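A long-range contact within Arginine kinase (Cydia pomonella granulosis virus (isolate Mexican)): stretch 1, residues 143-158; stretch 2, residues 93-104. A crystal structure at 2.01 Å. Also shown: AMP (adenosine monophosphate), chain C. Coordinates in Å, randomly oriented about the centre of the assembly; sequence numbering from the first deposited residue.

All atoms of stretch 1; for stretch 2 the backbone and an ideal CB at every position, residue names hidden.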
# COMPACT_ATOMS: atom_id res chain seq x y z
N LYS A 143 17.85 7.99 3.91
CA LYS A 143 19.27 8.28 3.83
C LYS A 143 19.43 9.74 3.45
O LYS A 143 18.47 10.41 3.06
CB LYS A 143 19.97 7.37 2.81
CG LYS A 143 19.29 7.28 1.45
CD LYS A 143 20.14 6.47 0.48
CE LYS A 143 19.34 6.07 -0.76
NZ LYS A 143 20.23 5.62 -1.87
N LEU A 144 20.67 10.22 3.54
CA LEU A 144 20.95 11.63 3.30
C LEU A 144 20.38 12.09 1.96
O LEU A 144 19.77 13.16 1.87
CB LEU A 144 22.46 11.87 3.33
CG LEU A 144 23.21 11.43 4.59
CD1 LEU A 144 24.71 11.47 4.39
CD2 LEU A 144 22.79 12.32 5.75
N GLU A 145 20.58 11.29 0.91
CA GLU A 145 20.18 11.70 -0.43
C GLU A 145 18.67 11.79 -0.60
O GLU A 145 18.21 12.41 -1.56
CB GLU A 145 20.78 10.72 -1.44
CG GLU A 145 22.31 10.66 -1.44
CD GLU A 145 22.88 9.76 -0.36
OE1 GLU A 145 22.10 9.30 0.51
OE2 GLU A 145 24.10 9.51 -0.37
N ASN A 146 17.89 11.20 0.31
CA ASN A 146 16.44 11.25 0.23
C ASN A 146 15.84 12.21 1.25
O ASN A 146 14.63 12.15 1.52
CB ASN A 146 15.86 9.85 0.42
CG ASN A 146 16.09 8.96 -0.78
OD1 ASN A 146 16.32 9.44 -1.88
ND2 ASN A 146 16.03 7.65 -0.57
N LEU A 147 16.65 13.09 1.83
CA LEU A 147 16.20 14.09 2.80
C LEU A 147 16.59 15.45 2.23
O LEU A 147 17.72 15.93 2.43
CB LEU A 147 16.80 13.83 4.17
CG LEU A 147 16.48 12.43 4.70
CD1 LEU A 147 17.20 12.13 6.00
CD2 LEU A 147 14.97 12.25 4.88
N LEU A 148 15.67 16.07 1.49
CA LEU A 148 15.93 17.35 0.85
C LEU A 148 15.90 18.47 1.89
O LEU A 148 15.08 18.46 2.80
CB LEU A 148 14.91 17.61 -0.25
CG LEU A 148 14.59 16.42 -1.17
CD1 LEU A 148 13.71 16.85 -2.34
CD2 LEU A 148 15.87 15.76 -1.68
N TYR A 149 16.81 19.43 1.73
CA TYR A 149 17.03 20.49 2.71
C TYR A 149 17.96 21.52 2.09
O TYR A 149 18.93 21.16 1.42
CB TYR A 149 17.63 19.92 4.00
CG TYR A 149 17.89 20.92 5.11
CD1 TYR A 149 19.03 21.70 5.12
CD2 TYR A 149 16.99 21.07 6.16
CE1 TYR A 149 19.27 22.61 6.14
CE2 TYR A 149 17.22 21.98 7.18
CZ TYR A 149 18.36 22.74 7.16
OH TYR A 149 18.60 23.65 8.17
N ASP A 150 17.64 22.80 2.29
CA ASP A 150 18.50 23.90 1.86
C ASP A 150 18.56 24.93 2.98
O ASP A 150 17.67 24.99 3.83
CB ASP A 150 18.00 24.54 0.56
CG ASP A 150 16.65 25.19 0.71
OD1 ASP A 150 16.60 26.32 1.23
OD2 ASP A 150 15.64 24.58 0.31
N ARG A 151 19.62 25.72 3.00
CA ARG A 151 19.86 26.61 4.12
C ARG A 151 19.06 27.90 4.04
O ARG A 151 19.22 28.76 4.92
CB ARG A 151 21.33 26.96 4.22
CG ARG A 151 21.98 27.67 2.96
CD ARG A 151 23.51 27.50 3.12
NE ARG A 151 24.29 28.43 2.31
CZ ARG A 151 25.55 28.76 2.56
NH1 ARG A 151 26.17 28.25 3.61
NH2 ARG A 151 26.19 29.61 1.76
N LYS A 152 18.19 28.04 3.06
CA LYS A 152 17.28 29.18 3.02
C LYS A 152 15.88 28.85 3.53
O LYS A 152 15.39 29.49 4.46
CB LYS A 152 17.20 29.70 1.60
CG LYS A 152 16.94 31.14 1.43
CD LYS A 152 15.54 31.49 1.85
CE LYS A 152 15.00 32.70 1.11
NZ LYS A 152 13.54 32.80 1.44
N LYS A 153 15.24 27.82 2.97
CA LYS A 153 13.98 27.34 3.54
C LYS A 153 14.20 26.67 4.90
O LYS A 153 13.39 26.85 5.83
CB LYS A 153 13.34 26.35 2.56
CG LYS A 153 12.72 26.98 1.32
CD LYS A 153 12.68 25.99 0.17
CE LYS A 153 13.03 26.66 -1.15
NZ LYS A 153 14.33 26.18 -1.71
N LYS A 154 15.28 25.91 5.04
CA LYS A 154 15.51 25.11 6.24
C LYS A 154 14.33 24.19 6.50
O LYS A 154 13.97 23.94 7.65
CB LYS A 154 15.80 26.00 7.45
CG LYS A 154 16.80 27.11 7.16
CD LYS A 154 17.64 27.43 8.39
CE LYS A 154 18.77 28.39 8.03
NZ LYS A 154 18.30 29.48 7.11
N ARG A 155 13.70 23.71 5.43
CA ARG A 155 12.57 22.80 5.51
C ARG A 155 13.03 21.42 5.05
O ARG A 155 13.62 21.29 3.97
CB ARG A 155 11.41 23.29 4.64
CG ARG A 155 10.05 22.78 5.09
CD ARG A 155 8.89 23.62 4.52
NE ARG A 155 7.69 22.79 4.35
CZ ARG A 155 6.86 22.88 3.32
NH1 ARG A 155 7.08 23.77 2.37
NH2 ARG A 155 5.80 22.08 3.26
N LEU A 156 12.75 20.41 5.87
CA LEU A 156 13.11 19.04 5.55
C LEU A 156 11.98 18.37 4.79
O LEU A 156 10.83 18.38 5.23
CB LEU A 156 13.41 18.26 6.83
CG LEU A 156 13.88 16.81 6.67
CD1 LEU A 156 15.32 16.78 6.16
CD2 LEU A 156 13.75 16.06 7.98
N PHE A 157 12.31 17.79 3.64
CA PHE A 157 11.37 17.01 2.85
C PHE A 157 11.89 15.59 2.71
O PHE A 157 12.99 15.38 2.20
CB PHE A 157 11.16 17.62 1.45
CG PHE A 157 10.73 19.05 1.47
CD1 PHE A 157 11.68 20.06 1.52
CD2 PHE A 157 9.39 19.40 1.43
CE1 PHE A 157 11.30 21.39 1.54
CE2 PHE A 157 9.00 20.73 1.45
CZ PHE A 157 9.96 21.72 1.50
N VAL A 158 11.10 14.62 3.18
CA VAL A 158 11.35 13.21 2.89
C VAL A 158 10.88 12.92 1.47
O VAL A 158 9.78 13.33 1.08
CB VAL A 158 10.61 12.31 3.90
CG1 VAL A 158 11.03 10.86 3.74
CG2 VAL A 158 10.87 12.80 5.32
N UNK A 93 8.43 20.58 -6.97
CA UNK A 93 9.85 20.84 -6.72
C UNK A 93 9.94 21.60 -5.40
O UNK A 93 9.39 22.70 -5.29
CB UNK A 93 10.49 21.63 -7.86
N UNK A 94 10.61 21.01 -4.41
CA UNK A 94 10.64 21.59 -3.08
C UNK A 94 12.00 22.18 -2.72
O UNK A 94 12.06 23.16 -1.97
CB UNK A 94 10.25 20.53 -2.05
N UNK A 95 13.10 21.62 -3.22
CA UNK A 95 14.42 22.11 -2.84
C UNK A 95 15.47 21.56 -3.78
O UNK A 95 15.30 20.49 -4.37
CB UNK A 95 14.75 21.73 -1.39
N UNK A 96 16.57 22.30 -3.90
CA UNK A 96 17.71 21.89 -4.71
C UNK A 96 18.73 21.09 -3.93
O UNK A 96 19.60 20.46 -4.54
CB UNK A 96 18.39 23.12 -5.32
N UNK A 97 18.67 21.09 -2.59
CA UNK A 97 19.69 20.49 -1.77
C UNK A 97 19.18 19.30 -0.96
O UNK A 97 17.98 19.01 -0.92
CB UNK A 97 20.28 21.55 -0.83
N UNK A 98 20.12 18.62 -0.31
CA UNK A 98 19.80 17.51 0.58
C UNK A 98 20.87 17.45 1.66
O UNK A 98 21.86 18.18 1.62
CB UNK A 98 19.71 16.19 -0.18
N UNK A 99 20.67 16.55 2.63
CA UNK A 99 21.57 16.50 3.77
C UNK A 99 22.96 16.03 3.36
O UNK A 99 23.94 16.37 4.03
CB UNK A 99 21.00 15.58 4.85
N UNK A 100 23.08 15.28 2.27
CA UNK A 100 24.40 14.87 1.82
C UNK A 100 25.24 16.06 1.38
O UNK A 100 26.46 16.06 1.55
CB UNK A 100 24.28 13.86 0.67
N UNK A 101 24.59 17.08 0.81
CA UNK A 101 25.33 18.28 0.40
C UNK A 101 26.05 18.92 1.58
O UNK A 101 27.08 19.58 1.40
CB UNK A 101 24.38 19.30 -0.24
N UNK A 102 25.53 18.73 2.80
CA UNK A 102 26.08 19.38 3.98
C UNK A 102 27.18 18.57 4.64
O UNK A 102 27.80 19.06 5.60
CB UNK A 102 24.97 19.65 4.99
N UNK A 103 27.47 17.36 4.17
CA UNK A 103 28.52 16.54 4.72
C UNK A 103 29.54 16.08 3.69
O UNK A 103 30.59 15.54 4.06
CB UNK A 103 27.90 15.32 5.41
N UNK A 104 29.27 16.30 2.40
CA UNK A 104 30.15 15.80 1.36
C UNK A 104 31.52 16.49 1.41
O UNK A 104 31.69 17.57 1.99
CB UNK A 104 29.50 16.00 -0.01
P AMP C . 14.62 10.80 -6.24
O1P AMP C . 15.72 9.82 -5.86
O2P AMP C . 14.40 11.72 -5.07
O3P AMP C . 13.45 10.00 -6.75
O5' AMP C . 15.11 11.70 -7.46
C5' AMP C . 16.49 11.86 -7.74
C4' AMP C . 17.00 13.21 -7.30
O4' AMP C . 16.19 14.27 -7.90
C3' AMP C . 16.94 13.51 -5.81
O3' AMP C . 17.99 12.91 -5.08
C2' AMP C . 16.97 15.03 -5.79
O2' AMP C . 18.28 15.51 -6.06
C1' AMP C . 16.08 15.35 -6.99
N9 AMP C . 14.66 15.46 -6.58
C8 AMP C . 13.85 14.41 -6.43
N7 AMP C . 12.66 14.87 -6.04
C5 AMP C . 12.74 16.21 -5.95
C6 AMP C . 11.81 17.15 -5.60
N6 AMP C . 10.42 17.06 -5.20
N1 AMP C . 12.14 18.44 -5.58
C2 AMP C . 13.40 18.81 -5.92
N3 AMP C . 14.32 17.88 -6.27
C4 AMP C . 13.98 16.58 -6.28

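Position 93 has nothing of stretch 1 within 5.5 Å of its ideal CB, so this contact hardly constrains it; a flat ring could cover the nearby adenine. It is Tyr93, with AMP C2 over one face of its ring.

At 94 the CA-to-CB bond points toward stretch 1, and the ideal CB lies 3.7 Å from Phe157 CE2, with Leu148 CD1 5.1 Å off. A compact apolar side chain suits an aromatic face this close. Val94 fits: its CB sits 3.5 Å from the centroid of the Phe157 ring, almost on the ring normal, and its CG2 reaches Leu148 CD1 at 3.6 Å. Its backbone N also donates to AMP N1.

Position 95 also points toward stretch 1, but here it meets a charge, with the ideal CB 3.4 Å from Asp150 OD2. A short donor is called for, serine or threonine by preference. Ser95 OG donates to Asp150 OD2 at 2.8 Å and accepts from the backbone N of 97. The same carboxylate oxygen takes a salt bridge from Lys153 NZ, so the hydroxyl joins an existing polar cluster.

The CB of 96 points away into open space, and many polar residues would do. Asp96 turns its end back, leaving OD1 4.5 Å from Asp150 OD2, a proximity of like charges that brings no bond.

At 97 an ideal CB would stand 2.7 Å from Tyr149 O, a clash. With the backbone placed so, the rule is glycine, and Gly97 it is. The close approach lets Gly97 O accept from Tyr149 N at 2.9 Å.

Position 98 is paired with Leu148 in a single beta bridge, CA to CA 3.9 Å. Its ideal CB is tight against Leu147 O, at 3.3 Å, so a slim side chain is favoured, and the helical phi/psi from 99 onward invite an acceptor: Asp, Asn, Ser or Thr. Asp98 OD1 accepts from the backbone N of 101 and, weakly, from that of 100, while a water donates to both Asp98 OD2 and Glu145 O.

Position 99 points into a leucine-lined pocket, its ideal CB 3.8 Å from Leu144 CD2. Leucine, isoleucine or methionine could fill it. Leu99 does so, with CD1 3.6 Å from Leu147 CB and CD2 3.7 Å from Tyr149 CB; its backbone N donates to Leu147 O at 3.0 Å.

At 100 the bond runs sideways, past Leu144 CB, and several apolar residues would serve. Phe100 sets its ring edge against Leu144 CD1.

At 101 nothing of stretch 1 lies within 5.5 Å of the ideal CB, so this contact leaves the choice wide, and a polar residue would serve. Asp101 OD2 accepts from Asp98 N.

From 102 CB points toward stretch 1 but across a gap, which asks for a long or aromatic side chain. Phe102 spans it, its CE1 3.6 Å from Tyr149 CD1, and the edge of Tyr149 addresses its face.

Position 103 allows a modest apolar group: Val103 CG2 lies 3.9 Å from Leu144 CD1. At 104, out of reach of stretch 1, many residues would do, a long polar one among them; Lys104 NZ forms a salt bridge with Asp101 OD1.

Stretch 2 93-104: YVSDGDLFDFVK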
# COMPACT_ATOMS: atom_id res chain seq x y z
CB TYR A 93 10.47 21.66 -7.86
CG TYR A 93 11.96 21.88 -7.73
CD1 TYR A 93 12.47 22.73 -6.76
CD2 TYR A 93 12.86 21.23 -8.57
CE1 TYR A 93 13.83 22.93 -6.62
CE2 TYR A 93 14.23 21.43 -8.44
CZ TYR A 93 14.70 22.28 -7.47
OH TYR A 93 16.06 22.49 -7.34
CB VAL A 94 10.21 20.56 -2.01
CG1 VAL A 94 8.75 20.15 -2.23
CG2 VAL A 94 11.12 19.35 -2.04
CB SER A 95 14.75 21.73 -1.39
OG SER A 95 16.04 22.19 -1.02
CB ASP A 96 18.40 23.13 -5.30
CG ASP A 96 19.01 24.02 -4.24
OD1 ASP A 96 18.27 24.45 -3.33
OD2 ASP A 96 20.23 24.31 -4.30
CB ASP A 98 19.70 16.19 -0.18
CG ASP A 98 20.95 15.86 -0.97
OD1 ASP A 98 22.05 15.85 -0.38
OD2 ASP A 98 20.83 15.61 -2.18
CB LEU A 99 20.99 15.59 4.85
CG LEU A 99 19.65 16.05 5.41
CD1 LEU A 99 19.18 15.17 6.56
CD2 LEU A 99 19.70 17.51 5.87
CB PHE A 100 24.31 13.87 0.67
CG PHE A 100 25.65 13.42 0.15
CD1 PHE A 100 26.40 12.50 0.86
CD2 PHE A 100 26.15 13.91 -1.05
CE1 PHE A 100 27.63 12.08 0.39
CE2 PHE A 100 27.38 13.49 -1.52
CZ PHE A 100 28.12 12.57 -0.80
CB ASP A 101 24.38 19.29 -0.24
CG ASP A 101 23.86 18.84 -1.59
OD1 ASP A 101 24.58 18.09 -2.29
OD2 ASP A 101 22.74 19.24 -1.97
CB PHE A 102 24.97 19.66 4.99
CG PHE A 102 24.03 20.75 4.57
CD1 PHE A 102 22.99 20.48 3.70
CD2 PHE A 102 24.20 22.04 5.03
CE1 PHE A 102 22.13 21.49 3.30
CE2 PHE A 102 23.34 23.05 4.64
CZ PHE A 102 22.30 22.77 3.78
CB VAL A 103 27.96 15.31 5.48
CG1 VAL A 103 26.88 15.74 6.46
CG2 VAL A 103 27.42 14.29 4.49
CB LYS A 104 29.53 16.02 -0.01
CG LYS A 104 29.26 17.49 -0.35
CD LYS A 104 28.62 17.62 -1.73
CE LYS A 104 28.19 19.04 -2.02
NZ LYS A 104 27.10 19.09 -3.05
O HOH W 1 19.41 13.77 -3.52
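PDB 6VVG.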